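PDB 2NXF: putative dimetal phosphatase from Danio rerio, which probably hydrolyses ADP-ribose and CDP-alcohols such as CDP-choline at a dinuclear metal centre, splitting the diphosphate bond. Local coordinates for residues V5-I19 / V52-N66. Sequence-based numbering, arbitrary orientation.
Sequences VFTFGLIADVQYADI and VQCVVQLGDIIDGHN. With ZN (zinc ion), chain B; ZN (zinc ion), chain C; PO4 (phosphate ion), chain F.
The F6 ring takes the sulfur of C54 at its edge, SG 3.7 Å from CZ. Beside the parallel pair 6-11 and 54-57, Q53 N donates to T7 O. G9 N donates to C54 O and G9 O accepts from V56 N; glycine suits this place because a CB would probably press on V55 CG2. Beyond the strands, D13 and D60 lie side by side with carboxylates nearly perpendicular (87°), and OD1 of D13 and OD2 of D60 approach to 2.9 Å because one zinc ion binds both. D60 OD2 also binds the second zinc, so this one oxygen bridges the two metals; H265 and H97 are further polar partners of D13 and D60. Q15 uses both ends of its amide: OE1 binds the first zinc at 2.0 Å, and NE2 donates almost straight (174°) to D63 OD1, brought there with D63 CG opposite its backbone N (chi1 -162°), which fixes the amide's rotation. Y16 O accepts from D63 N and, at 2.8 Å, from N66 ND2; an alanine in place of N66 would probably leave Y16 O with only D63 N of these two donors. H267 completes the first zinc's protein ligands, and N96, H228 and H265 the second's: the dinuclear centre of a calcineurin-like metallophosphoesterase, on loops after parallel strands.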
loop_
_atom_site.group_PDB
_atom_site.type_symbol
_atom_site.label_atom_id
_atom_site.label_comp_id
_atom_site.label_asym_id
_atom_site.label_seq_id
_atom_site.Cartn_x
_atom_site.Cartn_y
_atom_site.Cartn_z
ATOM N N VAL A 5 -2.461 22.068 7.572
ATOM C CA VAL A 5 -2.217 22.447 6.187
ATOM C C VAL A 5 -3.022 21.541 5.250
ATOM O O VAL A 5 -3.491 21.984 4.194
ATOM C CB VAL A 5 -0.705 22.352 5.838
ATOM C CG1 VAL A 5 -0.448 22.690 4.373
ATOM C CG2 VAL A 5 0.110 23.273 6.736
ATOM N N PHE A 6 -3.159 20.268 5.628
ATOM C CA PHE A 6 -3.805 19.283 4.776
ATOM C C PHE A 6 -4.300 18.127 5.633
ATOM O O PHE A 6 -3.670 17.785 6.631
ATOM C CB PHE A 6 -2.799 18.765 3.732
ATOM C CG PHE A 6 -3.426 17.990 2.595
ATOM C CD1 PHE A 6 -4.173 18.646 1.606
ATOM C CD2 PHE A 6 -3.237 16.614 2.487
ATOM C CE1 PHE A 6 -4.735 17.901 0.537
ATOM C CE2 PHE A 6 -3.798 15.876 1.431
ATOM C CZ PHE A 6 -4.549 16.531 0.460
ATOM N N THR A 7 -5.413 17.525 5.224
ATOM C CA THR A 7 -6.072 16.472 6.012
ATOM C C THR A 7 -6.503 15.376 5.046
ATOM O O THR A 7 -7.135 15.661 4.032
ATOM C CB THR A 7 -7.337 17.034 6.728
ATOM O OG1 THR A 7 -6.981 18.101 7.629
ATOM C CG2 THR A 7 -8.046 15.935 7.500
ATOM N N PHE A 8 -6.147 14.119 5.331
ATOM C CA PHE A 8 -6.498 13.039 4.393
ATOM C C PHE A 8 -6.844 11.749 5.122
ATOM O O PHE A 8 -6.304 11.490 6.188
ATOM C CB PHE A 8 -5.416 12.810 3.339
ATOM C CG PHE A 8 -4.073 12.376 3.891
ATOM C CD1 PHE A 8 -3.657 11.047 3.807
ATOM C CD2 PHE A 8 -3.210 13.322 4.459
ATOM C CE1 PHE A 8 -2.405 10.663 4.289
ATOM C CE2 PHE A 8 -1.967 12.952 4.963
ATOM C CZ PHE A 8 -1.566 11.628 4.879
ATOM N N GLY A 9 -7.757 10.971 4.550
ATOM C CA GLY A 9 -8.079 9.642 5.109
ATOM C C GLY A 9 -7.077 8.574 4.682
ATOM O O GLY A 9 -6.466 8.684 3.627
ATOM N N LEU A 10 -6.919 7.529 5.500
ATOM C CA LEU A 10 -6.041 6.381 5.195
ATOM C C LEU A 10 -6.740 5.081 5.546
ATOM O O LEU A 10 -7.345 4.978 6.611
ATOM C CB LEU A 10 -4.781 6.434 6.072
ATOM C CG LEU A 10 -3.779 7.514 5.745
ATOM C CD1 LEU A 10 -2.824 7.718 6.926
ATOM C CD2 LEU A 10 -3.022 7.117 4.471
ATOM N N ILE A 11 -6.606 4.077 4.675
ATOM C CA ILE A 11 -7.215 2.768 4.963
ATOM C C ILE A 11 -6.437 1.722 4.160
ATOM O O ILE A 11 -5.863 2.049 3.120
ATOM C CB ILE A 11 -8.727 2.758 4.622
ATOM C CG1 ILE A 11 -9.464 1.618 5.357
ATOM C CG2 ILE A 11 -8.958 2.769 3.094
ATOM C CD1 ILE A 11 -11.016 1.794 5.373
ATOM N N ALA A 12 -6.384 0.492 4.672
ATOM C CA ALA A 12 -5.621 -0.571 3.997
ATOM C C ALA A 12 -6.403 -1.874 3.961
ATOM O O ALA A 12 -7.104 -2.211 4.920
ATOM C CB ALA A 12 -4.294 -0.804 4.721
ATOM N N ASP A 13 -6.254 -2.592 2.851
ATOM C CA ASP A 13 -6.600 -4.038 2.788
ATOM C C ASP A 13 -8.071 -4.273 3.125
ATOM O O ASP A 13 -8.404 -5.120 3.976
ATOM C CB ASP A 13 -5.660 -4.885 3.677
ATOM C CG ASP A 13 -4.213 -4.864 3.164
ATOM O OD1 ASP A 13 -3.845 -5.768 2.424
ATOM O OD2 ASP A 13 -3.486 -3.893 3.436
ATOM N N VAL A 14 -8.943 -3.513 2.461
ATOM C CA VAL A 14 -10.401 -3.727 2.581
ATOM C C VAL A 14 -10.721 -5.181 2.160
ATOM O O VAL A 14 -11.381 -5.932 2.887
ATOM C CB VAL A 14 -11.191 -2.698 1.735
ATOM C CG1 VAL A 14 -12.707 -3.003 1.768
ATOM C CG2 VAL A 14 -10.922 -1.258 2.215
ATOM N N GLN A 15 -10.219 -5.573 0.986
ATOM C CA GLN A 15 -10.314 -6.960 0.500
ATOM C C GLN A 15 -11.743 -7.494 0.494
ATOM O O GLN A 15 -11.996 -8.633 0.880
ATOM C CB GLN A 15 -9.353 -7.903 1.259
ATOM C CG GLN A 15 -8.097 -8.128 0.444
ATOM C CD GLN A 15 -6.946 -8.706 1.224
ATOM O OE1 GLN A 15 -6.079 -7.967 1.718
ATOM N NE2 GLN A 15 -6.915 -10.024 1.331
ATOM N N TYR A 16 -12.661 -6.640 0.053
ATOM C CA TYR A 16 -14.086 -6.993 -0.006
ATOM C C TYR A 16 -14.331 -8.186 -0.928
ATOM O O TYR A 16 -13.679 -8.317 -1.959
ATOM C CB TYR A 16 -14.917 -5.789 -0.500
ATOM C CG TYR A 16 -16.341 -6.183 -0.763
ATOM C CD1 TYR A 16 -17.209 -6.452 0.300
ATOM C CD2 TYR A 16 -16.813 -6.353 -2.065
ATOM C CE1 TYR A 16 -18.527 -6.836 0.068
ATOM C CE2 TYR A 16 -18.119 -6.752 -2.303
ATOM C CZ TYR A 16 -18.970 -6.995 -1.230
ATOM O OH TYR A 16 -20.271 -7.404 -1.437
ATOM N N ALA A 17 -15.255 -9.049 -0.530
ATOM C CA ALA A 17 -15.837 -10.072 -1.415
ATOM C C ALA A 17 -17.182 -10.468 -0.855
ATOM O O ALA A 17 -17.375 -10.480 0.366
ATOM C CB ALA A 17 -14.906 -11.292 -1.529
ATOM N N ASP A 18 -18.116 -10.810 -1.741
ATOM C CA ASP A 18 -19.455 -11.218 -1.323
ATOM C C ASP A 18 -19.465 -12.724 -1.052
ATOM O O ASP A 18 -20.122 -13.510 -1.760
ATOM C CB ASP A 18 -20.493 -10.838 -2.395
ATOM C CG ASP A 18 -21.926 -11.062 -1.933
ATOM O OD1 ASP A 18 -22.171 -11.262 -0.713
ATOM O OD2 ASP A 18 -22.827 -11.082 -2.808
ATOM N N ILE A 19 -18.722 -13.122 -0.016
ATOM C CA ILE A 19 -18.552 -14.535 0.332
ATOM C C ILE A 19 -18.528 -14.673 1.855
ATOM O O ILE A 19 -18.332 -13.686 2.568
ATOM C CB ILE A 19 -17.238 -15.130 -0.244
ATOM C CG1 ILE A 19 -15.998 -14.424 0.335
ATOM C CG2 ILE A 19 -17.215 -15.078 -1.773
ATOM C CD1 ILE A 19 -14.659 -14.791 -0.345
ATOM N N VAL A 52 -12.312 15.805 4.916
ATOM C CA VAL A 52 -10.943 15.423 4.428
ATOM C C VAL A 52 -10.743 15.908 2.983
ATOM O O VAL A 52 -11.709 15.986 2.221
ATOM C CB VAL A 52 -10.595 13.899 4.513
ATOM C CG1 VAL A 52 -10.813 13.361 5.937
ATOM C CG2 VAL A 52 -11.393 13.087 3.485
ATOM N N GLN A 53 -9.502 16.213 2.613
ATOM C CA GLN A 53 -9.226 16.759 1.288
ATOM C C GLN A 53 -8.954 15.683 0.240
ATOM O O GLN A 53 -9.050 15.948 -0.960
ATOM C CB GLN A 53 -8.092 17.776 1.361
ATOM C CG GLN A 53 -8.524 19.080 2.022
ATOM C CD GLN A 53 -7.370 19.860 2.600
ATOM O OE1 GLN A 53 -6.911 19.581 3.707
ATOM N NE2 GLN A 53 -6.906 20.866 1.863
ATOM N N CYS A 54 -8.617 14.479 0.706
ATOM C CA CYS A 54 -8.502 13.287 -0.148
ATOM C C CYS A 54 -8.424 12.044 0.731
ATOM O O CYS A 54 -8.422 12.144 1.954
ATOM C CB CYS A 54 -7.296 13.362 -1.099
ATOM S SG CYS A 54 -5.674 13.111 -0.334
ATOM N N VAL A 55 -8.411 10.882 0.091
ATOM C CA VAL A 55 -8.235 9.620 0.782
ATOM C C VAL A 55 -7.121 8.892 0.035
ATOM O O VAL A 55 -7.039 8.987 -1.188
ATOM C CB VAL A 55 -9.542 8.774 0.769
ATOM C CG1 VAL A 55 -9.318 7.382 1.364
ATOM C CG2 VAL A 55 -10.692 9.533 1.522
ATOM N N VAL A 56 -6.262 8.195 0.768
ATOM C CA VAL A 56 -5.312 7.255 0.161
ATOM C C VAL A 56 -5.628 5.863 0.683
ATOM O O VAL A 56 -5.683 5.642 1.902
ATOM C CB VAL A 56 -3.843 7.607 0.482
ATOM C CG1 VAL A 56 -2.906 6.675 -0.296
ATOM C CG2 VAL A 56 -3.528 9.075 0.143
ATOM N N GLN A 57 -5.878 4.930 -0.228
ATOM C CA GLN A 57 -6.107 3.547 0.221
ATOM C C GLN A 57 -4.969 2.689 -0.306
ATOM O O GLN A 57 -4.569 2.811 -1.474
ATOM C CB GLN A 57 -7.501 3.015 -0.123
ATOM C CG GLN A 57 -7.803 2.834 -1.603
ATOM C CD GLN A 57 -7.351 1.475 -2.165
ATOM O OE1 GLN A 57 -6.913 0.571 -1.442
ATOM N NE2 GLN A 57 -7.487 1.333 -3.478
ATOM N N LEU A 58 -4.467 1.829 0.576
ATOM C CA LEU A 58 -3.167 1.200 0.423
ATOM C C LEU A 58 -3.188 -0.142 -0.336
ATOM O O LEU A 58 -2.172 -0.854 -0.374
ATOM C CB LEU A 58 -2.520 1.031 1.811
ATOM C CG LEU A 58 -1.739 2.240 2.392
ATOM C CD1 LEU A 58 -0.504 2.552 1.519
ATOM C CD2 LEU A 58 -2.612 3.441 2.499
ATOM N N GLY A 59 -4.312 -0.467 -0.975
ATOM C CA GLY A 59 -4.342 -1.622 -1.883
ATOM C C GLY A 59 -5.063 -2.808 -1.277
ATOM O O GLY A 59 -5.497 -2.761 -0.111
ATOM N N ASP A 60 -5.121 -3.888 -2.066
ATOM C CA ASP A 60 -5.949 -5.052 -1.756
ATOM C C ASP A 60 -7.362 -4.596 -1.439
ATOM O O ASP A 60 -7.929 -5.023 -0.433
ATOM C CB ASP A 60 -5.382 -5.842 -0.564
ATOM C CG ASP A 60 -4.120 -6.633 -0.911
ATOM O OD1 ASP A 60 -3.669 -6.614 -2.075
ATOM O OD2 ASP A 60 -3.551 -7.237 -0.001
ATOM N N ILE A 61 -7.938 -3.740 -2.295
ATOM C CA ILE A 61 -9.294 -3.212 -2.018
ATOM C C ILE A 61 -10.387 -4.274 -2.250
ATOM O O ILE A 61 -11.441 -4.227 -1.617
ATOM C CB ILE A 61 -9.564 -1.913 -2.799
ATOM C CG1 ILE A 61 -10.667 -1.102 -2.103
ATOM C CG2 ILE A 61 -9.807 -2.216 -4.294
ATOM C CD1 ILE A 61 -10.984 0.226 -2.781
ATOM N N ILE A 62 -10.133 -5.239 -3.148
ATOM C CA ILE A 62 -11.045 -6.383 -3.274
ATOM C C ILE A 62 -10.233 -7.659 -3.228
ATOM O O ILE A 62 -9.084 -7.663 -3.650
ATOM C CB ILE A 62 -11.903 -6.354 -4.575
ATOM C CG1 ILE A 62 -11.026 -6.320 -5.831
ATOM C CG2 ILE A 62 -12.910 -5.175 -4.562
ATOM C CD1 ILE A 62 -11.801 -6.759 -7.094
ATOM N N ASP A 63 -10.824 -8.741 -2.730
ATOM C CA ASP A 63 -10.047 -9.980 -2.550
ATOM C C ASP A 63 -9.874 -10.737 -3.861
ATOM O O ASP A 63 -10.751 -10.697 -4.727
ATOM C CB ASP A 63 -10.732 -10.892 -1.533
ATOM C CG ASP A 63 -9.791 -11.938 -0.986
ATOM O OD1 ASP A 63 -8.983 -11.605 -0.093
ATOM O OD2 ASP A 63 -9.838 -13.071 -1.472
ATOM N N GLY A 64 -8.758 -11.454 -3.993
ATOM C CA GLY A 64 -8.551 -12.341 -5.131
ATOM C C GLY A 64 -9.606 -13.440 -5.247
ATOM O O GLY A 64 -9.805 -14.003 -6.327
ATOM N N HIS A 65 -10.293 -13.758 -4.147
ATOM C CA HIS A 65 -11.401 -14.728 -4.218
ATOM C C HIS A 65 -12.489 -14.301 -5.195
ATOM O O HIS A 65 -13.230 -15.132 -5.700
ATOM C CB HIS A 65 -12.036 -14.979 -2.847
ATOM C CG HIS A 65 -11.298 -15.983 -2.019
ATOM N ND1 HIS A 65 -10.581 -15.637 -0.896
ATOM C CD2 HIS A 65 -11.146 -17.321 -2.163
ATOM C CE1 HIS A 65 -10.042 -16.724 -0.366
ATOM N NE2 HIS A 65 -10.365 -17.758 -1.119
ATOM N N ASN A 66 -12.602 -13.001 -5.442
ATOM C CA ASN A 66 -13.583 -12.528 -6.416
ATOM C C ASN A 66 -13.338 -13.112 -7.819
ATOM O O ASN A 66 -14.286 -13.457 -8.522
ATOM C CB ASN A 66 -13.619 -11.016 -6.454
ATOM C CG ASN A 66 -14.219 -10.426 -5.183
ATOM O OD1 ASN A 66 -15.375 -10.675 -4.870
ATOM N ND2 ASN A 66 -13.417 -9.671 -4.432
HETATM ZN ZN ZN B . -4.128 -7.785 2.074
HETATM ZN ZN ZN C . -1.416 -7.642 0.168
HETATM P P PO4 F . -2.797 -10.791 1.569
HETATM O O1 PO4 F . -2.040 -11.037 2.855
HETATM O O2 PO4 F . -3.317 -12.111 1.035
HETATM O O3 PO4 F . -4.043 -9.956 1.793
HETATM O O4 PO4 F . -1.935 -10.087 0.566
HETATM O O HOH W 1 -6.797 20.504 6.219
HETATM O O HOH W 2 -7.934 -1.462 0.464
HETATM O O HOH W 3 -17.998 -10.978 -4.641
HETATM O O HOH W 4 -2.005 -8.055 2.194
#